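Side-chain contact in GDSL-like protein (Roseburia intestinalis L1-82, PDB 6HFZ), which removes acetyl groups from complex beta-mannans as a two-domain esterase of a commensal gut bacterium: residues Thr83-Val88 with Asn288-Tyr293. Sequence-based numbering, arbitrary orientation.
Sequences TSQFGV and NISVQY
Phe86 and Gln292 meet ring to amide where the first turn of helix 84-96, in the SGNH-hydrolase domain, faces strand 288-295 of the C-terminal beta-sandwich; the contact thus belongs to the buried interface between the esterase's two domains. The Gln292 amide nitrogen stands over the middle of the Phe86 ring, NE2 lying 3.2 Å above the ring plane, while the two planes are turned 56° apart. NE2 comes nearest the ring at Phe86 CD1, 3.3 Å away, an approach consistent with an amide N-H directed at the aromatic face. Phe86 reaches the strand because its CG is anti to the backbone N (chi1 -177°). The other amide atom, Gln292 OE1, is bonded to Ser365 OG on strand 361-370, which limits rotation of the amide, and Phe86 also makes a cation-pi contact with Arg90.

A water also links helix and strand. Gln85, extended beyond CG, places its NE2 3.8 Å from Ser290 CB, in van der Waals contact. Its amide is held at both ends, OE1 by His116 and NE2 by Thr334 of strand 329-336. The same NE2 donates to the water at 3.0 Å, and the water is hydrogen-bonded in turn to Ser290 OG at 2.6 Å.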
ATOM      1  N   THR A  83      -1.405   1.218  -3.694  1.00 19.80           N
ATOM      2  CA  THR A  83      -0.078   1.866  -3.656  1.00 20.25           C
ATOM      3  C   THR A  83       0.180   2.460  -2.286  1.00 18.58           C
ATOM      4  O   THR A  83      -0.727   2.474  -1.414  1.00 20.82           O
ATOM      5  CB  THR A  83      -0.027   2.994  -4.712  1.00 19.45           C
ATOM      6  OG1 THR A  83      -0.905   4.061  -4.339  1.00 19.84           O
ATOM      7  CG2 THR A  83      -0.401   2.496  -6.091  1.00 21.25           C
ATOM      8  N   SER A  84       1.352   3.099  -2.139  1.00 17.38           N
ATOM      9  CA  SER A  84       1.717   3.806  -0.931  1.00 17.09           C
ATOM     10  C   SER A  84       0.827   5.039  -0.748  1.00 19.14           C
ATOM     11  O   SER A  84       0.704   5.527   0.375  1.00 19.92           O
ATOM     12  CB  SER A  84       3.173   4.192  -0.932  1.00 18.16           C
ATOM     13  OG  SER A  84       3.464   5.133  -1.959  1.00 18.68           O
ATOM     14  N   GLN A  85       0.209   5.536  -1.835  1.00 20.08           N
ATOM     15  CA  GLN A  85      -0.744   6.688  -1.709  1.00 19.17           C
ATOM     16  C   GLN A  85      -1.982   6.238  -0.904  1.00 21.09           C
ATOM     17  O   GLN A  85      -2.421   6.951  -0.005  1.00 21.23           O
ATOM     18  CB  GLN A  85      -1.066   7.271  -3.086  1.00 20.62           C
ATOM     19  CG  GLN A  85      -1.936   8.521  -3.048  1.00 19.76           C
ATOM     20  CD  GLN A  85      -2.010   9.134  -4.424  1.00 21.32           C
ATOM     21  OE1 GLN A  85      -1.509   8.576  -5.400  1.00 23.65           O
ATOM     22  NE2 GLN A  85      -2.663  10.288  -4.543  1.00 21.78           N
ATOM     23  N   PHE A  86      -2.512   5.043  -1.179  1.00 18.89           N
ATOM     24  CA  PHE A  86      -3.588   4.523  -0.308  1.00 19.49           C
ATOM     25  C   PHE A  86      -3.017   4.160   1.070  1.00 19.69           C
ATOM     26  O   PHE A  86      -3.624   4.436   2.108  1.00 21.08           O
ATOM     27  CB  PHE A  86      -4.310   3.387  -0.994  1.00 20.40           C
ATOM     28  CG  PHE A  86      -5.489   2.813  -0.239  1.00 18.98           C
ATOM     29  CD1 PHE A  86      -6.273   3.595   0.598  1.00 19.57           C
ATOM     30  CD2 PHE A  86      -5.853   1.497  -0.426  1.00 21.80           C
ATOM     31  CE1 PHE A  86      -7.370   3.064   1.265  1.00 19.72           C
ATOM     32  CE2 PHE A  86      -6.959   0.971   0.232  1.00 20.66           C
ATOM     33  CZ  PHE A  86      -7.713   1.760   1.075  1.00 19.99           C
ATOM     34  N   GLY A  87      -1.796   3.586   1.087  1.00 20.76           N
ATOM     35  CA  GLY A  87      -1.154   3.197   2.358  1.00 19.61           C
ATOM     36  C   GLY A  87      -1.090   4.303   3.411  1.00 18.60           C
ATOM     37  O   GLY A  87      -1.395   4.063   4.601  1.00 19.77           O
ATOM     38  N   VAL A  88      -0.650   5.484   3.024  1.00 16.75           N
ATOM     39  CA  VAL A  88      -0.531   6.593   4.001  1.00 18.06           C
ATOM     40  C   VAL A  88      -1.913   7.016   4.523  1.00 18.89           C
ATOM     41  O   VAL A  88      -2.037   7.337   5.731  1.00 23.47           O
ATOM     42  CB  VAL A  88       0.310   7.783   3.468  1.00 18.53           C
ATOM     43  CG1 VAL A  88      -0.369   8.412   2.283  1.00 18.51           C
ATOM     44  CG2 VAL A  88       0.622   8.807   4.554  1.00 18.90           C
ATOM     45  N   ASN A 288      -3.810  18.601  -1.769  1.00 22.52           N
ATOM     46  CA  ASN A 288      -3.975  17.504  -2.741  1.00 20.75           C
ATOM     47  C   ASN A 288      -5.368  16.890  -2.568  1.00 21.80           C
ATOM     48  O   ASN A 288      -5.832  16.776  -1.446  1.00 20.97           O
ATOM     49  CB  ASN A 288      -2.930  16.383  -2.572  1.00 21.92           C
ATOM     50  CG  ASN A 288      -1.496  16.873  -2.524  1.00 23.47           C
ATOM     51  OD1 ASN A 288      -1.148  17.817  -3.225  1.00 27.20           O
ATOM     52  ND2 ASN A 288      -0.675  16.283  -1.663  1.00 24.20           N
ATOM     53  N   ILE A 289      -5.962  16.467  -3.681  1.00 21.07           N
ATOM     54  CA  ILE A 289      -7.215  15.726  -3.704  1.00 22.36           C
ATOM     55  C   ILE A 289      -7.050  14.507  -4.596  1.00 21.46           C
ATOM     56  O   ILE A 289      -6.650  14.620  -5.742  1.00 22.82           O
ATOM     57  CB  ILE A 289      -8.370  16.590  -4.206  1.00 22.57           C
ATOM     58  CG1 ILE A 289      -8.506  17.896  -3.412  1.00 24.89           C
ATOM     59  CG2 ILE A 289      -9.644  15.772  -4.222  1.00 22.78           C
ATOM     60  CD1 ILE A 289      -8.982  17.698  -2.022  1.00 28.75           C
ATOM     61  N   SER A 290      -7.503  13.358  -4.094  1.00 19.45           N
ATOM     62  CA  SER A 290      -7.521  12.159  -4.853  1.00 19.29           C
ATOM     63  C   SER A 290      -8.867  11.448  -4.636  1.00 18.13           C
ATOM     64  O   SER A 290      -9.598  11.717  -3.682  1.00 20.24           O
ATOM     65  CB  SER A 290      -6.303  11.317  -4.550  1.00 21.39           C
ATOM     66  OG  SER A 290      -6.438  10.610  -3.299  1.00 21.87           O
ATOM     67  N   VAL A 291      -9.203  10.545  -5.540  1.00 20.00           N
ATOM     68  CA  VAL A 291     -10.498   9.855  -5.433  1.00 20.14           C
ATOM     69  C   VAL A 291     -10.304   8.356  -5.643  1.00 19.25           C
ATOM     70  O   VAL A 291      -9.557   7.922  -6.533  1.00 18.24           O
ATOM     71  CB  VAL A 291     -11.482  10.448  -6.449  1.00 20.30           C
ATOM     72  CG1 VAL A 291     -10.980  10.293  -7.881  1.00 20.64           C
ATOM     73  CG2 VAL A 291     -12.862   9.822  -6.345  1.00 21.45           C
ATOM     74  N   GLN A 292     -11.001   7.562  -4.810  1.00 18.76           N
ATOM     75  CA  GLN A 292     -10.987   6.130  -4.932  1.00 19.51           C
ATOM     76  C   GLN A 292     -12.350   5.633  -5.426  1.00 18.59           C
ATOM     77  O   GLN A 292     -13.371   6.069  -4.917  1.00 19.39           O
ATOM     78  CB  GLN A 292     -10.725   5.479  -3.579  1.00 21.20           C
ATOM     79  CG  GLN A 292      -9.291   5.564  -3.087  1.00 20.66           C
ATOM     80  CD  GLN A 292      -9.199   4.714  -1.835  1.00 23.48           C
ATOM     81  OE1 GLN A 292      -9.848   5.025  -0.828  1.00 24.70           O
ATOM     82  NE2 GLN A 292      -8.454   3.617  -1.918  1.00 21.12           N
ATOM     83  N   TYR A 293     -12.354   4.682  -6.363  1.00 19.26           N
ATOM     84  CA  TYR A 293     -13.586   4.176  -6.957  1.00 20.20           C
ATOM     85  C   TYR A 293     -13.339   2.811  -7.597  1.00 22.37           C
ATOM     86  O   TYR A 293     -12.190   2.464  -7.889  1.00 21.42           O
ATOM     87  CB  TYR A 293     -14.148   5.131  -8.032  1.00 21.56           C
ATOM     88  CG  TYR A 293     -13.226   5.405  -9.214  1.00 19.72           C
ATOM     89  CD1 TYR A 293     -12.144   6.285  -9.115  1.00 21.73           C
ATOM     90  CD2 TYR A 293     -13.443   4.809 -10.449  1.00 21.76           C
ATOM     91  CE1 TYR A 293     -11.312   6.557 -10.205  1.00 22.11           C
ATOM     92  CE2 TYR A 293     -12.606   5.053 -11.538  1.00 22.05           C
ATOM     93  CZ  TYR A 293     -11.537   5.925 -11.417  1.00 24.21           C
ATOM     94  OH  TYR A 293     -10.745   6.213 -12.508  1.00 24.49           O
TER
HETATM   95  O   HOH W   1      -4.128  10.910  -2.042  1.00 21.23           O